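Local coordinates for protein fructokinase (Vibrio cholerae serotype O1, PDB 5EYN) that catalyses the ATP-dependent phosphorylation of fructose, as a fructokinase of the PfkB carbohydrate kinase family, at residues A27-P33 / S99-L105; V242-S247 / Q285-L289. One frame throughout, in Å; residues are numbered along the deposited sequence.

Overall arrangement
Two ways of using a beta-sheet appear in this PfkB-family kinase. In contact 1, strands 28-33 and 99-103 pair side by side in the small four-stranded sheet, and one of its faces meets the bound fructose directly through Asp30. In contact 2, helix 285-302 packs by side chains alone against strand 240-244, near the edge of the large nine-stranded sheet. The two contacts lie on opposite sides of the chain's centre; the centres of contact 1 and contact 2 are 35 Å apart and their nearest atoms about 26 Å apart. Fructose is held by contact 1 itself, while beryllium trifluoride and ADP lie farther off: the Asp30 side chain is about 8 Å from beryllium trifluoride, and that of Val242 about 10 Å from ADP.

Contact 1 (A27-P33 / S99-L105); sequences AVVDLIP and STVVVDL. With FRU (beta-D-fructofuranose), chain B.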
loop_
_atom_site.group_PDB
_atom_site.type_symbol
_atom_site.label_atom_id
_atom_site.label_comp_id
_atom_site.label_asym_id
_atom_site.label_seq_id
_atom_site.Cartn_x
_atom_site.Cartn_y
_atom_site.Cartn_z
ATOM N N ALA A 27 2.378 -1.133 13.503
ATOM C CA ALA A 27 2.776 0.213 13.133
ATOM C C ALA A 27 2.468 0.366 11.646
ATOM O O ALA A 27 2.814 -0.496 10.845
ATOM C CB ALA A 27 4.253 0.427 13.419
ATOM N N VAL A 28 1.778 1.437 11.273
ATOM C CA VAL A 28 1.284 1.570 9.920
ATOM C C VAL A 28 1.486 2.972 9.415
ATOM O O VAL A 28 1.575 3.912 10.196
ATOM C CB VAL A 28 -0.207 1.249 9.813
ATOM C CG1 VAL A 28 -0.614 0.065 10.700
ATOM C CG2 VAL A 28 -1.064 2.429 10.087
ATOM N N VAL A 29 1.552 3.101 8.100
ATOM C CA VAL A 29 1.458 4.414 7.484
ATOM C C VAL A 29 0.021 4.653 7.060
ATOM O O VAL A 29 -0.540 3.906 6.249
ATOM C CB VAL A 29 2.444 4.588 6.301
ATOM C CG1 VAL A 29 2.130 5.843 5.515
ATOM C CG2 VAL A 29 3.877 4.624 6.813
ATOM N N ASP A 30 -0.574 5.690 7.653
ATOM C CA ASP A 30 -1.900 6.152 7.290
ATOM C C ASP A 30 -1.756 7.234 6.215
ATOM O O ASP A 30 -1.110 8.274 6.421
ATOM C CB ASP A 30 -2.625 6.766 8.495
ATOM C CG ASP A 30 -3.067 5.746 9.538
ATOM O OD1 ASP A 30 -3.351 4.582 9.189
ATOM O OD2 ASP A 30 -3.199 6.164 10.712
ATOM N N LEU A 31 -2.366 6.995 5.069
ATOM C CA LEU A 31 -2.391 7.956 3.975
ATOM C C LEU A 31 -3.687 8.742 4.100
ATOM O O LEU A 31 -4.775 8.214 3.905
ATOM C CB LEU A 31 -2.311 7.194 2.649
ATOM C CG LEU A 31 -1.019 6.419 2.423
ATOM C CD1 LEU A 31 -1.158 5.495 1.221
ATOM C CD2 LEU A 31 0.174 7.340 2.261
ATOM N N ILE A 32 -3.554 10.011 4.460
ATOM C CA ILE A 32 -4.702 10.820 4.836
ATOM C C ILE A 32 -4.868 11.945 3.824
ATOM O O ILE A 32 -3.947 12.742 3.628
ATOM C CB ILE A 32 -4.546 11.388 6.258
ATOM C CG1 ILE A 32 -4.391 10.211 7.236
ATOM C CG2 ILE A 32 -5.740 12.262 6.624
ATOM C CD1 ILE A 32 -4.386 10.617 8.705
ATOM N N PRO A 33 -6.035 12.006 3.174
ATOM C CA PRO A 33 -6.252 13.052 2.166
ATOM C C PRO A 33 -5.967 14.445 2.697
ATOM O O PRO A 33 -6.363 14.793 3.810
ATOM C CB PRO A 33 -7.737 12.913 1.840
ATOM C CG PRO A 33 -8.029 11.457 2.106
ATOM C CD PRO A 33 -7.217 11.137 3.314
ATOM N N SER A 99 2.279 -2.326 6.911
ATOM C CA SER A 99 0.887 -1.979 6.726
ATOM C C SER A 99 0.740 -0.547 6.201
ATOM O O SER A 99 1.367 0.386 6.704
ATOM C CB SER A 99 0.140 -2.117 8.040
ATOM O OG SER A 99 -1.229 -1.823 7.855
ATOM N N THR A 100 -0.117 -0.408 5.202
ATOM C CA THR A 100 -0.400 0.845 4.524
ATOM C C THR A 100 -1.897 0.994 4.445
ATOM O O THR A 100 -2.576 0.155 3.868
ATOM C CB THR A 100 0.198 0.835 3.119
ATOM O OG1 THR A 100 1.596 0.603 3.212
ATOM C CG2 THR A 100 -0.026 2.156 2.415
ATOM N N VAL A 101 -2.407 2.072 5.035
ATOM C CA VAL A 101 -3.828 2.239 5.201
ATOM C C VAL A 101 -4.256 3.548 4.552
ATOM O O VAL A 101 -3.642 4.595 4.760
ATOM C CB VAL A 101 -4.181 2.249 6.695
ATOM C CG1 VAL A 101 -5.635 2.604 6.917
ATOM C CG2 VAL A 101 -3.861 0.899 7.316
ATOM N N VAL A 102 -5.300 3.491 3.742
ATOM C CA VAL A 102 -5.861 4.688 3.115
ATOM C C VAL A 102 -7.065 5.148 3.930
ATOM O O VAL A 102 -7.970 4.370 4.224
ATOM C CB VAL A 102 -6.268 4.415 1.659
ATOM C CG1 VAL A 102 -6.882 5.649 1.024
ATOM C CG2 VAL A 102 -5.062 3.947 0.866
ATOM N N VAL A 103 -7.047 6.408 4.340
ATOM C CA VAL A 103 -8.115 6.963 5.170
ATOM C C VAL A 103 -9.132 7.769 4.354
ATOM O O VAL A 103 -8.751 8.566 3.497
ATOM C CB VAL A 103 -7.523 7.863 6.272
ATOM C CG1 VAL A 103 -8.608 8.439 7.172
ATOM C CG2 VAL A 103 -6.487 7.102 7.099
ATOM N N ASP A 104 -10.418 7.559 4.636
ATOM C CA ASP A 104 -11.514 8.372 4.082
ATOM C C ASP A 104 -12.068 9.244 5.205
ATOM O O ASP A 104 -12.685 8.741 6.142
ATOM C CB ASP A 104 -12.608 7.442 3.544
ATOM C CG ASP A 104 -13.765 8.185 2.892
ATOM O OD1 ASP A 104 -14.648 7.507 2.317
ATOM O OD2 ASP A 104 -13.794 9.428 2.937
ATOM N N LEU A 105 -11.829 10.549 5.123
ATOM C CA LEU A 105 -12.231 11.472 6.173
ATOM C C LEU A 105 -13.744 11.736 6.231
ATOM O O LEU A 105 -14.227 12.351 7.169
ATOM C CB LEU A 105 -11.490 12.788 5.987
ATOM C CG LEU A 105 -9.972 12.692 6.091
ATOM C CD1 LEU A 105 -9.332 13.987 5.601
ATOM C CD2 LEU A 105 -9.575 12.395 7.530
HETATM C C1 FRU B . -5.049 0.229 12.479
HETATM C C2 FRU B . -5.563 1.657 12.366
HETATM C C3 FRU B . -4.601 2.695 11.824
HETATM C C4 FRU B . -4.884 3.930 12.613
HETATM C C5 FRU B . -5.378 3.362 13.897
HETATM C C6 FRU B . -6.409 4.213 14.597
HETATM O O1 FRU B . -4.045 0.126 13.440
HETATM O O2 FRU B . -6.689 1.607 11.543
HETATM O O3 FRU B . -4.802 2.792 10.445
HETATM O O4 FRU B . -3.765 4.718 12.844
HETATM O O5 FRU B . -5.916 2.074 13.648
HETATM O O6 FRU B . -6.850 3.613 15.790
HETATM O O HOH W 1 3.103 -3.045 9.622
#
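Parallel strand pairing is illustrated here by four backbone hydrogen bonds that alternate across the interface: Val29 N to Ser99 O (3.1 Å), Val101 N to Val29 O (2.9 Å), Leu31 N to Val101 O (2.7 Å) and Val103 N to Leu31 O (2.9 Å). The strand axes approach to 4.7 Å at 21°. At the N-terminal end of the pair, a water donates to Ala27 O (2.8 Å) and accepts from Ser99 N (2.9 Å).

Apolar contacts follow the alternation of the sheet. Leu31 CD1 meets Val102 CG2 at 4.2 Å on the face shared with Val29 and Thr100, where Leu31 also packs on Leu31 of the second subunit. Val28 CG2 touches Val101 CG2 at 4.2 Å on the other face. Toward the C-terminal ends, Ile32 CG1 packs on Val103 CG2 (3.8 Å) and Ile32 CG2 on Leu105 CD2 (3.9 Å).

Sugar binding belongs to the face of Val28, Asp30 and Val101. Fructose O3 and O4 donate to Asp30 OD1 and OD2, respectively, both at 2.6 Å, while Asp26 and Asp266 bind the sugar from outside these segments. This is the small beta-sheet lid of the ribokinase-like fold, covering the substrate and, in this dimer, also contributing to the subunit interface.

Contact 2 (V242-S247 / Q285-L289); sequences VATPNS and QATIL
When a helix covers a sheet near its edge, two alternate strand residues and one helix residue can carry most of the interface, as Val242 and Thr244 do here with Gln285 of the helix. Residues 242-244 are extended, whereas 285-289 form the first turn of helix 285-302, with Leu289 N bonded to Gln285 O at 2.9 Å. The short strand and helix axes run nearly antiparallel, at 156°, with a closest approach of 10.6 Å. Val242 CA faces Leu289 CA at 7.8 Å, and Thr244 CA faces Gln285 CA at 8.5 Å.

Val242, the most covered residue, points its CA-to-CB bond toward the helix. Its t rotamer brings CG1 to 3.9 Å from Ile288 CG2 and 4.4 Å from Leu289 CD2. Both helix residues are in mt rotamers, and they form the main apolar part of the contact.

Gln285 leaves the helix sideways, but chi1 t and chi2 p bend its amide back to the strand end. Thr244, with chi1 p, directs OG1 to this amide: OG1 lies 3.2 Å from Gln285 NE2 and 3.5 Å from Gln285 OE1. Thr244 CG2 is 4.3 Å from Ile288 CD1.

Beyond Thr244 the chain reverses in a type II beta turn, with Pro245 at -56/126 and Asn246 at 61/23. Thr244 N to Ser247 O and Ser247 N to Thr244 O, both 3.0 Å, close this beta-hairpin between strands 240-244 and 247-251. Helix 285-302 thus covers the hairpin edge of the large sheet, helix-on-sheet packing of the alpha/beta core of the ribokinase-like fold.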
loop_
_atom_site.group_PDB
_atom_site.type_symbol
_atom_site.label_atom_id
_atom_site.label_comp_id
_atom_site.label_asym_id
_atom_site.label_seq_id
_atom_site.Cartn_x
_atom_site.Cartn_y
_atom_site.Cartn_z
ATOM N N VAL A 242 -17.385 4.327 32.665
ATOM C CA VAL A 242 -16.379 3.587 33.412
ATOM C C VAL A 242 -17.093 2.544 34.259
ATOM O O VAL A 242 -17.945 2.882 35.071
ATOM C CB VAL A 242 -15.576 4.534 34.316
ATOM C CG1 VAL A 242 -14.509 3.771 35.071
ATOM C CG2 VAL A 242 -14.957 5.668 33.500
ATOM N N ALA A 243 -16.782 1.277 34.013
ATOM C CA ALA A 243 -17.444 0.178 34.700
ATOM C C ALA A 243 -16.419 -0.645 35.470
ATOM O O ALA A 243 -15.497 -1.227 34.892
ATOM C CB ALA A 243 -18.198 -0.708 33.715
ATOM N N THR A 244 -16.592 -0.658 36.783
ATOM C CA THR A 244 -15.772 -1.447 37.686
ATOM C C THR A 244 -16.750 -2.256 38.525
ATOM O O THR A 244 -17.944 -2.067 38.415
ATOM C CB THR A 244 -14.904 -0.542 38.555
ATOM O OG1 THR A 244 -15.745 0.401 39.224
ATOM C CG2 THR A 244 -13.893 0.188 37.691
ATOM N N PRO A 245 -16.260 -3.186 39.357
ATOM C CA PRO A 245 -17.249 -4.011 40.062
ATOM C C PRO A 245 -18.259 -3.193 40.881
ATOM O O PRO A 245 -17.909 -2.348 41.700
ATOM C CB PRO A 245 -16.382 -4.901 40.954
ATOM C CG PRO A 245 -15.104 -5.030 40.185
ATOM C CD PRO A 245 -14.889 -3.690 39.531
ATOM N N ASN A 246 -19.528 -3.449 40.596
ATOM C CA ASN A 246 -20.649 -2.811 41.260
ATOM C C ASN A 246 -20.702 -1.294 41.099
ATOM O O ASN A 246 -21.339 -0.606 41.885
ATOM C CB ASN A 246 -20.653 -3.227 42.729
ATOM C CG ASN A 246 -20.578 -4.723 42.883
ATOM O OD1 ASN A 246 -21.207 -5.463 42.126
ATOM N ND2 ASN A 246 -19.773 -5.180 43.815
ATOM N N SER A 247 -20.072 -0.770 40.050
ATOM C CA SER A 247 -20.093 0.672 39.821
ATOM C C SER A 247 -20.024 1.007 38.341
ATOM O O SER A 247 -19.231 0.439 37.599
ATOM C CB SER A 247 -18.930 1.323 40.573
ATOM O OG SER A 247 -18.865 2.717 40.343
ATOM N N GLN A 285 -10.153 3.514 42.876
ATOM C CA GLN A 285 -11.206 4.143 42.091
ATOM C C GLN A 285 -10.859 5.597 41.734
ATOM O O GLN A 285 -11.088 6.016 40.609
ATOM C CB GLN A 285 -12.558 4.027 42.803
ATOM C CG GLN A 285 -13.771 4.220 41.891
ATOM C CD GLN A 285 -13.908 3.148 40.803
ATOM O OE1 GLN A 285 -13.173 2.156 40.777
ATOM N NE2 GLN A 285 -14.857 3.351 39.901
ATOM N N ALA A 286 -10.265 6.344 42.663
ATOM C CA ALA A 286 -9.875 7.725 42.384
ATOM C C ALA A 286 -8.835 7.782 41.273
ATOM O O ALA A 286 -8.876 8.655 40.410
ATOM C CB ALA A 286 -9.334 8.393 43.641
ATOM N N THR A 287 -7.889 6.850 41.308
ATOM C CA THR A 287 -6.860 6.771 40.286
ATOM C C THR A 287 -7.492 6.493 38.922
ATOM O O THR A 287 -7.139 7.103 37.922
ATOM C CB THR A 287 -5.852 5.656 40.626
ATOM O OG1 THR A 287 -5.175 5.990 41.838
ATOM C CG2 THR A 287 -4.825 5.467 39.520
ATOM N N ILE A 288 -8.411 5.540 38.875
ATOM C CA ILE A 288 -9.060 5.196 37.620
ATOM C C ILE A 288 -9.842 6.389 37.070
ATOM O O ILE A 288 -9.758 6.699 35.880
ATOM C CB ILE A 288 -9.967 3.983 37.817
ATOM C CG1 ILE A 288 -9.096 2.742 37.992
ATOM C CG2 ILE A 288 -10.941 3.823 36.658
ATOM C CD1 ILE A 288 -9.863 1.518 38.406
ATOM N N LEU A 289 -10.626 7.048 37.912
ATOM C CA LEU A 289 -11.462 8.128 37.395
ATOM C C LEU A 289 -10.615 9.297 36.900
ATOM O O LEU A 289 -10.941 9.925 35.893
ATOM C CB LEU A 289 -12.452 8.592 38.457
ATOM C CG LEU A 289 -13.522 7.569 38.836
ATOM C CD1 LEU A 289 -14.299 8.091 40.024
ATOM C CD2 LEU A 289 -14.463 7.280 37.679
#